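Local coordinates for galactose mutarotase-like protein (Clostridium acetobutylicum, PDB 3OS7), which probably binds sugars and interconverts the alpha and beta anomers of aldoses, as aldose 1-epimerases (galactose mutarotases) do, at residues 22-30 / 40-48; 127-138 / 149-160. All coordinates share one frame; numbering follows the deposited sequence. Where two conformers were deposited one is given.

Contact 1. Residues 22-30 / 40-48; sequences RFAAGGYEA and VVELKDTNK
Val40 meets Ala30 through CG1, which stands 4.2 Å from Ala30 CB; the same methyl of Ala30 lies over one face of the Phe23 ring, offset toward its rim. On the face that also carries Glu29 and Lys44, the carboxylate of Glu42 comes near the Arg22 guanidinium, but Arg22 NH1 and Glu42 OE1 stay 4.0 Å apart. A water in the guanidinium plane fills the gap, accepting from NH1 and donating to OE1, while Arg22 NE is held by a salt bridge to Glu12. Leu43 sits opposite Ala30 in a non-hydrogen-bonded pair. Its CD1 lies between Ala30 CB and Tyr28 CD2, 4.1 Å from the latter, and crosses the tyrosine side chain at a slant; beyond it Tyr28 OH accepts a hydrogen bond from the backbone N of Ile338. These strands belong to an antiparallel meander: 18-25 turns into 28-33 through the type I' turn Ala25-Tyr28, with Gly26 and Gly27 at its corners, and 28-33 then pairs with 39-45. Lys44 and Glu29 form the hydrogen-bonded pair, Lys44 N to Glu29 O 2.8 Å and Glu29 N to Lys44 O 2.9 Å. Their side chains run alongside each other in the same direction. With Lys44 CG between its backbone N and carbonyl carbon (chi1 59°), the extended chain brings CE beside the carboxylate, yet Lys44 NZ remains 4.2 Å from Glu29 OE2, a loose charge pairing. Asp45 lies by the glycine corner: its CA makes a C-H...O contact of 3.5 Å with Gly27 O, and a water joins its OD2 to Gly26 O. Thr46 N and Asn47 N donate to two separate waters, each within hydrogen-bonding distance of Gly27 O. Lys48 N donates to Asp45 OD1 from above the carboxylate plane, an Asx motif where the strand ends and residues 46-48 take up helical backbone angles.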
loop_
_atom_site.group_PDB
_atom_site.type_symbol
_atom_site.label_atom_id
_atom_site.label_comp_id
_atom_site.label_asym_id
_atom_site.label_seq_id
_atom_site.Cartn_x
_atom_site.Cartn_y
_atom_site.Cartn_z
ATOM N N ARG A 22 10.933 15.949 3.670
ATOM C CA ARG A 22 11.811 14.973 4.297
ATOM C C ARG A 22 11.617 15.081 5.812
ATOM O O ARG A 22 11.548 16.178 6.354
ATOM C CB ARG A 22 13.244 15.299 3.956
ATOM C CG ARG A 22 14.183 14.158 3.949
ATOM C CD ARG A 22 15.531 14.585 3.346
ATOM N NE ARG A 22 15.460 15.044 1.957
ATOM C CZ ARG A 22 15.582 14.266 0.875
ATOM N NH1 ARG A 22 15.736 12.954 0.973
ATOM N NH2 ARG A 22 15.519 14.806 -0.327
ATOM N N PHE A 23 11.483 13.953 6.490
ATOM C CA PHE A 23 11.216 13.988 7.936
ATOM C C PHE A 23 11.948 12.863 8.640
ATOM O O PHE A 23 12.173 11.805 8.061
ATOM C CB PHE A 23 9.694 14.073 8.263
ATOM C CG PHE A 23 8.814 12.970 7.685
ATOM C CD1 PHE A 23 8.597 12.853 6.322
ATOM C CD2 PHE A 23 8.087 12.134 8.530
ATOM C CE1 PHE A 23 7.735 11.895 5.813
ATOM C CE2 PHE A 23 7.259 11.136 8.019
ATOM C CZ PHE A 23 7.083 11.014 6.659
ATOM N N ALA A 24 12.318 13.115 9.896
ATOM C CA ALA A 24 13.240 12.271 10.623
ATOM C C ALA A 24 12.857 12.244 12.096
ATOM O O ALA A 24 12.532 13.287 12.685
ATOM C CB ALA A 24 14.672 12.807 10.457
ATOM N N ALA A 25 12.899 11.053 12.683
ATOM C CA ALA A 25 12.750 10.910 14.128
ATOM C C ALA A 25 13.223 9.534 14.512
ATOM O O ALA A 25 13.082 8.598 13.729
ATOM C CB ALA A 25 11.268 11.115 14.551
ATOM N N GLY A 26 13.834 9.431 15.680
ATOM C CA GLY A 26 14.213 8.140 16.262
ATOM C C GLY A 26 15.162 7.294 15.441
ATOM O O GLY A 26 15.150 6.070 15.553
ATOM N N GLY A 27 16.006 7.930 14.640
ATOM C CA GLY A 27 16.939 7.213 13.779
ATOM C C GLY A 27 16.427 6.864 12.382
ATOM O O GLY A 27 17.200 6.400 11.533
ATOM N N TYR A 28 15.137 7.080 12.142
ATOM C CA TYR A 28 14.558 6.886 10.811
ATOM C C TYR A 28 14.476 8.215 10.050
ATOM O O TYR A 28 14.411 9.279 10.650
ATOM C CB TYR A 28 13.144 6.330 10.911
ATOM C CG TYR A 28 13.017 4.908 11.434
ATOM C CD1 TYR A 28 12.934 4.637 12.808
ATOM C CD2 TYR A 28 12.942 3.832 10.548
ATOM C CE1 TYR A 28 12.800 3.321 13.276
ATOM C CE2 TYR A 28 12.829 2.538 11.006
ATOM C CZ TYR A 28 12.754 2.289 12.374
ATOM O OH TYR A 28 12.612 0.978 12.800
ATOM N N GLU A 29 14.472 8.125 8.724
ATOM C CA GLU A 29 14.236 9.254 7.854
ATOM C C GLU A 29 13.332 8.809 6.695
ATOM O O GLU A 29 13.509 7.701 6.150
ATOM C CB GLU A 29 15.565 9.785 7.319
ATOM C CG GLU A 29 15.433 10.994 6.410
ATOM C CD GLU A 29 16.785 11.487 5.918
ATOM O OE1 GLU A 29 17.757 11.427 6.714
ATOM O OE2 GLU A 29 16.850 11.916 4.738
ATOM N N ALA A 30 12.361 9.647 6.350
ATOM C CA ALA A 30 11.417 9.402 5.266
ATOM C C ALA A 30 11.350 10.582 4.289
ATOM O O ALA A 30 11.723 11.717 4.620
ATOM C CB ALA A 30 10.033 9.104 5.793
ATOM N N VAL A 40 5.141 8.260 0.055
ATOM C CA VAL A 40 6.378 8.054 0.790
ATOM C C VAL A 40 7.315 7.092 0.005
ATOM O O VAL A 40 7.101 5.887 -0.031
ATOM C CB VAL A 40 6.127 7.536 2.220
ATOM C CG1 VAL A 40 7.459 7.320 2.968
ATOM C CG2 VAL A 40 5.219 8.508 2.977
ATOM N N VAL A 41 8.308 7.660 -0.659
ATOM C CA VAL A 41 9.202 6.937 -1.556
ATOM C C VAL A 41 10.481 6.460 -0.920
ATOM O O VAL A 41 11.210 5.663 -1.511
ATOM C CB VAL A 41 9.562 7.780 -2.804
ATOM C CG1 VAL A 41 8.311 8.056 -3.606
ATOM C CG2 VAL A 41 10.341 9.084 -2.453
ATOM N N GLU A 42 10.749 6.918 0.292
ATOM C CA GLU A 42 11.907 6.481 1.040
ATOM C C GLU A 42 11.600 6.374 2.530
ATOM O O GLU A 42 10.953 7.233 3.075
ATOM C CB GLU A 42 13.061 7.474 0.828
ATOM C CG GLU A 42 14.389 6.863 1.220
ATOM C CD GLU A 42 15.559 7.741 0.846
ATOM O OE1 GLU A 42 15.532 8.922 1.240
ATOM O OE2 GLU A 42 16.482 7.245 0.155
ATOM N N LEU A 43 12.049 5.283 3.151
ATOM C CA LEU A 43 12.027 5.105 4.605
ATOM C C LEU A 43 13.294 4.343 4.970
ATOM O O LEU A 43 13.469 3.186 4.552
ATOM C CB LEU A 43 10.835 4.300 5.064
ATOM C CG LEU A 43 10.802 4.019 6.574
ATOM C CD1 LEU A 43 10.690 5.331 7.414
ATOM C CD2 LEU A 43 9.697 3.040 6.929
ATOM N N LYS A 44 14.212 5.007 5.660
ATOM C CA LYS A 44 15.497 4.372 5.934
ATOM C C LYS A 44 15.927 4.576 7.370
ATOM O O LYS A 44 15.405 5.442 8.059
ATOM C CB LYS A 44 16.556 4.889 4.960
ATOM C CG LYS A 44 16.781 6.370 5.012
ATOM C CD LYS A 44 17.641 6.860 3.830
ATOM C CE LYS A 44 18.055 8.295 4.063
ATOM N NZ LYS A 44 19.082 8.748 3.088
ATOM N N ASP A 45 16.885 3.776 7.805
ATOM C CA ASP A 45 17.587 3.960 9.100
ATOM C C ASP A 45 19.057 3.975 8.722
ATOM O O ASP A 45 19.662 2.919 8.530
ATOM C CB ASP A 45 17.254 2.808 10.071
ATOM C CG ASP A 45 17.910 2.964 11.491
ATOM O OD1 ASP A 45 19.050 3.437 11.602
ATOM O OD2 ASP A 45 17.264 2.586 12.507
ATOM N N THR A 46 19.625 5.165 8.560
ATOM C CA THR A 46 20.968 5.265 7.987
ATOM C C THR A 46 22.023 4.590 8.895
ATOM O O THR A 46 22.966 3.979 8.390
ATOM C CB THR A 46 21.357 6.727 7.664
ATOM O OG1 THR A 46 21.273 7.513 8.850
ATOM C CG2 THR A 46 20.417 7.313 6.612
ATOM N N ASN A 47 21.842 4.648 10.215
ATOM C CA ASN A 47 22.811 4.013 11.123
ATOM C C ASN A 47 22.783 2.481 11.054
ATOM O O ASN A 47 23.777 1.837 11.350
ATOM C CB ASN A 47 22.591 4.461 12.572
ATOM C CG ASN A 47 23.038 5.908 12.822
ATOM O OD1 ASN A 47 23.842 6.479 12.069
ATOM N ND2 ASN A 47 22.509 6.506 13.886
ATOM N N LYS A 48 21.643 1.895 10.691
ATOM C CA LYS A 48 21.575 0.446 10.489
ATOM C C LYS A 48 21.895 0.058 9.054
ATOM O O LYS A 48 22.060 -1.114 8.756
ATOM C CB LYS A 48 20.201 -0.090 10.887
ATOM C CG LYS A 48 19.909 0.006 12.369
ATOM C CD LYS A 48 18.600 -0.688 12.686
ATOM C CE LYS A 48 18.231 -0.561 14.161
ATOM N NZ LYS A 48 17.047 -1.427 14.492
HETATM O O HOH W 1 16.363 10.762 -0.731
HETATM O O HOH W 2 16.353 3.657 14.908
HETATM O O HOH W 3 18.042 7.452 9.035
HETATM O O HOH W 4 20.065 6.524 11.673
#

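Contact 2. Residues 127-138 / 149-160; sequences DKALVEVVFDFT and HEFQFKLSYELS. With EDO (1,2-ethanediol), chain H.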
loop_
_atom_site.group_PDB
_atom_site.type_symbol
_atom_site.label_atom_id
_atom_site.label_comp_id
_atom_site.label_asym_id
_atom_site.label_seq_id
_atom_site.Cartn_x
_atom_site.Cartn_y
_atom_site.Cartn_z
ATOM N N ASP A 127 9.274 13.205 20.733
ATOM C CA ASP A 127 10.336 12.827 19.821
ATOM C C ASP A 127 9.773 12.140 18.569
ATOM O O ASP A 127 10.370 11.208 18.065
ATOM C CB ASP A 127 11.356 11.925 20.523
ATOM C CG ASP A 127 12.073 12.635 21.690
ATOM O OD1 ASP A 127 11.914 13.871 21.842
ATOM O OD2 ASP A 127 12.794 11.951 22.454
ATOM N N LYS A 128 8.637 12.630 18.076
ATOM C CA LYS A 128 8.008 12.123 16.846
ATOM C C LYS A 128 7.894 13.223 15.774
ATOM O O LYS A 128 7.720 14.389 16.115
ATOM C CB LYS A 128 6.599 11.653 17.139
ATOM C CG LYS A 128 6.531 10.562 18.226
ATOM C CD LYS A 128 5.094 10.282 18.675
ATOM C CE LYS A 128 5.075 9.436 19.953
ATOM N NZ LYS A 128 5.775 8.124 19.757
ATOM N N ALA A 129 7.910 12.824 14.501
ATOM C CA ALA A 129 7.693 13.745 13.398
ATOM C C ALA A 129 6.432 13.316 12.694
ATOM O O ALA A 129 6.309 12.163 12.283
ATOM C CB ALA A 129 8.900 13.781 12.437
ATOM N N LEU A 130 5.494 14.252 12.578
ATOM C CA LEU A 130 4.195 14.023 11.971
ATOM C C LEU A 130 4.029 14.849 10.693
ATOM O O LEU A 130 4.226 16.076 10.692
ATOM C CB LEU A 130 3.076 14.367 12.967
ATOM C CG LEU A 130 1.629 14.255 12.486
ATOM C CD1 LEU A 130 1.270 12.818 12.278
ATOM C CD2 LEU A 130 0.646 14.874 13.459
ATOM N N VAL A 131 3.704 14.160 9.598
ATOM C CA VAL A 131 3.381 14.804 8.329
ATOM C C VAL A 131 2.075 14.231 7.804
ATOM O O VAL A 131 1.899 13.001 7.713
ATOM C CB VAL A 131 4.472 14.592 7.314
ATOM C CG1 VAL A 131 4.035 15.141 5.950
ATOM C CG2 VAL A 131 5.780 15.238 7.758
ATOM N N GLU A 132 1.141 15.105 7.472
ATOM C CA GLU A 132 -0.153 14.686 6.936
ATOM C C GLU A 132 -0.400 15.351 5.603
ATOM O O GLU A 132 -0.133 16.553 5.444
ATOM C CB GLU A 132 -1.301 15.055 7.897
ATOM C CG GLU A 132 -1.133 14.490 9.302
ATOM C CD GLU A 132 -2.377 14.672 10.188
ATOM O OE1 GLU A 132 -3.174 15.589 9.914
ATOM O OE2 GLU A 132 -2.548 13.881 11.144
ATOM N N VAL A 133 -0.929 14.580 4.660
ATOM C CA VAL A 133 -1.290 15.081 3.339
ATOM C C VAL A 133 -2.738 14.731 3.108
ATOM O O VAL A 133 -3.235 13.741 3.632
ATOM C CB VAL A 133 -0.405 14.494 2.181
ATOM C CG1 VAL A 133 1.030 15.029 2.298
ATOM C CG2 VAL A 133 -0.451 12.927 2.163
ATOM N N VAL A 134 -3.428 15.561 2.351
ATOM C CA VAL A 134 -4.804 15.290 1.992
ATOM C C VAL A 134 -5.043 15.417 0.502
ATOM O O VAL A 134 -4.309 16.113 -0.219
ATOM C CB VAL A 134 -5.797 16.230 2.716
ATOM C CG1 VAL A 134 -5.749 16.011 4.229
ATOM C CG2 VAL A 134 -5.537 17.675 2.359
ATOM N N PHE A 135 -6.050 14.695 0.048
ATOM C CA PHE A 135 -6.550 14.796 -1.307
ATOM C C PHE A 135 -8.026 15.144 -1.249
ATOM O O PHE A 135 -8.824 14.372 -0.719
ATOM C CB PHE A 135 -6.419 13.470 -2.042
ATOM C CG PHE A 135 -6.916 13.552 -3.460
ATOM C CD1 PHE A 135 -6.179 14.214 -4.422
ATOM C CD2 PHE A 135 -8.127 13.051 -3.807
ATOM C CE1 PHE A 135 -6.644 14.330 -5.705
ATOM C CE2 PHE A 135 -8.616 13.176 -5.095
ATOM C CZ PHE A 135 -7.879 13.805 -6.040
ATOM N N ASP A 136 -8.370 16.296 -1.804
ATOM C CA ASP A 136 -9.748 16.784 -1.847
ATOM C C ASP A 136 -10.348 16.527 -3.223
ATOM O O ASP A 136 -9.882 17.061 -4.239
ATOM C CB ASP A 136 -9.780 18.269 -1.537
ATOM C CG ASP A 136 -9.211 18.597 -0.158
ATOM O OD1 ASP A 136 -9.737 18.053 0.840
ATOM O OD2 ASP A 136 -8.244 19.398 -0.076
ATOM N N PHE A 137 -11.356 15.665 -3.268
ATOM C CA PHE A 137 -12.016 15.320 -4.512
ATOM C C PHE A 137 -13.317 16.112 -4.562
ATOM O O PHE A 137 -14.226 15.869 -3.762
ATOM C CB PHE A 137 -12.285 13.822 -4.579
ATOM C CG PHE A 137 -12.840 13.352 -5.913
ATOM C CD1 PHE A 137 -12.037 13.297 -7.047
ATOM C CD2 PHE A 137 -14.144 12.897 -6.020
ATOM C CE1 PHE A 137 -12.537 12.837 -8.241
ATOM C CE2 PHE A 137 -14.642 12.444 -7.221
ATOM C CZ PHE A 137 -13.853 12.397 -8.326
ATOM N N THR A 138 -13.390 17.057 -5.491
ATOM C CA THR A 138 -14.529 17.956 -5.605
ATOM C C THR A 138 -15.319 17.742 -6.881
ATOM O O THR A 138 -14.906 17.033 -7.788
ATOM C CB THR A 138 -14.092 19.443 -5.590
ATOM O OG1 THR A 138 -13.487 19.767 -6.835
ATOM C CG2 THR A 138 -13.120 19.724 -4.462
ATOM N N HIS A 149 -19.112 11.405 -6.064
ATOM C CA HIS A 149 -19.103 11.547 -4.620
ATOM C C HIS A 149 -17.915 12.393 -4.228
ATOM O O HIS A 149 -16.768 11.965 -4.423
ATOM C CB HIS A 149 -18.945 10.190 -3.910
ATOM C CG HIS A 149 -20.007 9.191 -4.249
ATOM N ND1 HIS A 149 -21.223 9.148 -3.607
ATOM C CD2 HIS A 149 -20.025 8.185 -5.152
ATOM C CE1 HIS A 149 -21.949 8.164 -4.111
ATOM N NE2 HIS A 149 -21.254 7.581 -5.073
ATOM N N GLU A 150 -18.161 13.577 -3.671
ATOM C CA GLU A 150 -17.090 14.345 -3.045
ATOM C C GLU A 150 -16.502 13.555 -1.870
ATOM O O GLU A 150 -17.210 12.851 -1.160
ATOM C CB GLU A 150 -17.570 15.731 -2.597
ATOM C CG GLU A 150 -17.939 16.627 -3.794
ATOM C CD GLU A 150 -18.138 18.096 -3.441
ATOM O OE1 GLU A 150 -18.907 18.383 -2.520
ATOM O OE2 GLU A 150 -17.554 18.976 -4.127
ATOM N N PHE A 151 -15.197 13.629 -1.705
ATOM C CA PHE A 151 -14.541 12.958 -0.584
ATOM C C PHE A 151 -13.216 13.625 -0.245
ATOM O O PHE A 151 -12.687 14.400 -1.034
ATOM C CB PHE A 151 -14.369 11.438 -0.854
ATOM C CG PHE A 151 -13.413 11.088 -1.981
ATOM C CD1 PHE A 151 -12.050 11.072 -1.769
ATOM C CD2 PHE A 151 -13.897 10.731 -3.247
ATOM C CE1 PHE A 151 -11.173 10.741 -2.796
ATOM C CE2 PHE A 151 -13.049 10.394 -4.264
ATOM C CZ PHE A 151 -11.653 10.398 -4.022
ATOM N N GLN A 152 -12.699 13.337 0.948
ATOM C CA GLN A 152 -11.347 13.722 1.295
ATOM C C GLN A 152 -10.624 12.486 1.797
ATOM O O GLN A 152 -11.064 11.834 2.736
ATOM C CB GLN A 152 -11.296 14.781 2.389
ATOM C CG GLN A 152 -9.881 15.271 2.710
ATOM C CD GLN A 152 -9.864 16.264 3.853
ATOM O OE1 GLN A 152 -10.038 15.891 5.024
ATOM N NE2 GLN A 152 -9.646 17.533 3.524
ATOM N N PHE A 153 -9.497 12.200 1.168
ATOM C CA PHE A 153 -8.551 11.219 1.639
ATOM C C PHE A 153 -7.466 11.923 2.480
ATOM O O PHE A 153 -7.069 13.063 2.202
ATOM C CB PHE A 153 -7.901 10.524 0.439
ATOM C CG PHE A 153 -8.211 9.070 0.303
ATOM C CD1 PHE A 153 -7.422 8.120 0.912
ATOM C CD2 PHE A 153 -9.280 8.643 -0.498
ATOM C CE1 PHE A 153 -7.682 6.778 0.738
ATOM C CE2 PHE A 153 -9.543 7.293 -0.676
ATOM C CZ PHE A 153 -8.753 6.369 -0.064
ATOM N N LYS A 154 -6.973 11.241 3.505
ATOM C CA LYS A 154 -5.862 11.752 4.304
ATOM C C LYS A 154 -4.899 10.630 4.619
ATOM O O LYS A 154 -5.323 9.513 4.972
ATOM C CB LYS A 154 -6.362 12.360 5.614
ATOM C CG LYS A 154 -5.255 12.866 6.511
ATOM C CD LYS A 154 -5.733 13.907 7.571
ATOM C CE LYS A 154 -6.918 13.480 8.392
ATOM N NZ LYS A 154 -7.620 14.732 8.891
ATOM N N LEU A 155 -3.617 10.919 4.449
ATOM C CA LEU A 155 -2.550 10.032 4.904
ATOM C C LEU A 155 -1.836 10.783 6.026
ATOM O O LEU A 155 -1.357 11.895 5.837
ATOM C CB LEU A 155 -1.571 9.674 3.787
ATOM C CG LEU A 155 -2.123 9.251 2.445
ATOM C CD1 LEU A 155 -1.030 8.916 1.435
ATOM C CD2 LEU A 155 -3.064 8.083 2.610
ATOM N N SER A 156 -1.793 10.165 7.193
ATOM C CA SER A 156 -1.154 10.727 8.360
ATOM C C SER A 156 0.032 9.866 8.773
ATOM O O SER A 156 -0.117 8.729 9.246
ATOM C CB SER A 156 -2.169 10.860 9.495
ATOM O OG SER A 156 -1.543 11.481 10.610
ATOM N N TYR A 157 1.231 10.393 8.551
ATOM C CA TYR A 157 2.449 9.659 8.813
ATOM C C TYR A 157 3.124 10.134 10.073
ATOM O O TYR A 157 3.452 11.310 10.203
ATOM C CB TYR A 157 3.398 9.801 7.625
ATOM C CG TYR A 157 2.966 8.973 6.453
ATOM C CD1 TYR A 157 3.132 7.583 6.482
ATOM C CD2 TYR A 157 2.398 9.532 5.343
ATOM C CE1 TYR A 157 2.762 6.801 5.424
ATOM C CE2 TYR A 157 2.020 8.731 4.265
ATOM C CZ TYR A 157 2.201 7.367 4.321
ATOM O OH TYR A 157 1.824 6.538 3.269
ATOM N N GLU A 158 3.338 9.217 11.009
ATOM C CA GLU A 158 4.017 9.542 12.240
ATOM C C GLU A 158 5.297 8.729 12.304
ATOM O O GLU A 158 5.287 7.501 12.387
ATOM C CB GLU A 158 3.133 9.251 13.442
ATOM C CG GLU A 158 3.853 9.363 14.771
ATOM C CD GLU A 158 3.137 8.550 15.865
ATOM O OE1 GLU A 158 2.046 9.018 16.257
ATOM O OE2 GLU A 158 3.642 7.449 16.279
ATOM N N LEU A 159 6.414 9.425 12.299
ATOM C CA LEU A 159 7.703 8.767 12.408
ATOM C C LEU A 159 8.256 8.906 13.839
ATOM O O LEU A 159 8.164 9.972 14.452
ATOM C CB LEU A 159 8.647 9.390 11.391
ATOM C CG LEU A 159 9.948 8.695 11.034
ATOM C CD1 LEU A 159 9.715 7.251 10.533
ATOM C CD2 LEU A 159 10.683 9.559 9.963
ATOM N N SER A 160 8.839 7.827 14.342
ATOM C CA SER A 160 9.369 7.766 15.713
ATOM C C SER A 160 10.379 6.641 15.799
ATOM O O SER A 160 10.659 5.949 14.800
ATOM C CB SER A 160 8.236 7.532 16.730
ATOM O OG SER A 160 7.790 6.173 16.715
HETATM C C1 EDO H . -10.996 11.392 6.898
HETATM O O1 EDO H . -10.264 11.463 8.119
HETATM C C2 EDO H . -10.217 12.095 5.787
HETATM O O2 EDO H . -9.999 13.484 6.106
HETATM O O HOH W 5 -5.510 15.961 10.819
#
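Phe137 and Phe151 are paired across the strands at a hydrogen-bonded position, their ring planes 20° apart but slid so far that the rings barely overlap. Over one face of the Phe151 ring stands Phe137 CB, 3.5 Å from its centroid and nearly on the normal, a CH-pi contact; the edge of the Phe137 ring points CD2 at His149 O. Phe151 CG lies between its backbone N and carbonyl carbon (chi1 67°), which swings the ring back across the neighbouring strand, where CE1 comes to the edge of the Phe135 ring, 4.0 Å from Phe135 CD2. Val133 CG2 continues this apolar face against Leu155 CB. The other face, with Leu130 and Val134 among its side chains, is mostly polar. Asp136 and Gln152 run side by side: NE2 of Gln152 donates to the syn lone pair of Asp136 OD1 at 2.7 Å, close to the amide plane, while Gln152 OE1 accepts from O2 of an ethanediol, itself also bound to Ser169. Ser156 OG donates to Glu132 OE2 at 2.7 Å on the anti side, tilted about 29° out of the carboxylate plane, and a water links Glu132 OE1 with Lys154 NZ. Lys128 and Glu158 slant past one another, Lys128 NZ 4.1 Å from Glu158 OE2. Ten backbone bonds pair the strands from Ala129-Leu159 to Phe137-Phe151, the long two-faced antiparallel ribbon of the galactose mutarotase-like beta-sandwich.

From the N terminus, after strands 8-14 and 18-25, the chain makes the tight turn at Gly26-Gly27, and contact 1 then closes the short loop between strands 28-33 and 39-45. Only after some eighty further residues does contact 2 open, closing the strandless connection between 128-137 and 151-160. The two are in series, neither nested nor crossed. They nevertheless meet in space: the apolar face of 151-160 near its C-terminal end lies against the N-terminal meander, with Leu159 packed on Phe23, Ala25 and Tyr28, and Tyr157 on Val40. This packing joins the small five-stranded sheet that contains contact 1 to the long strands of contact 2, flanked by 118-125 and 163-172.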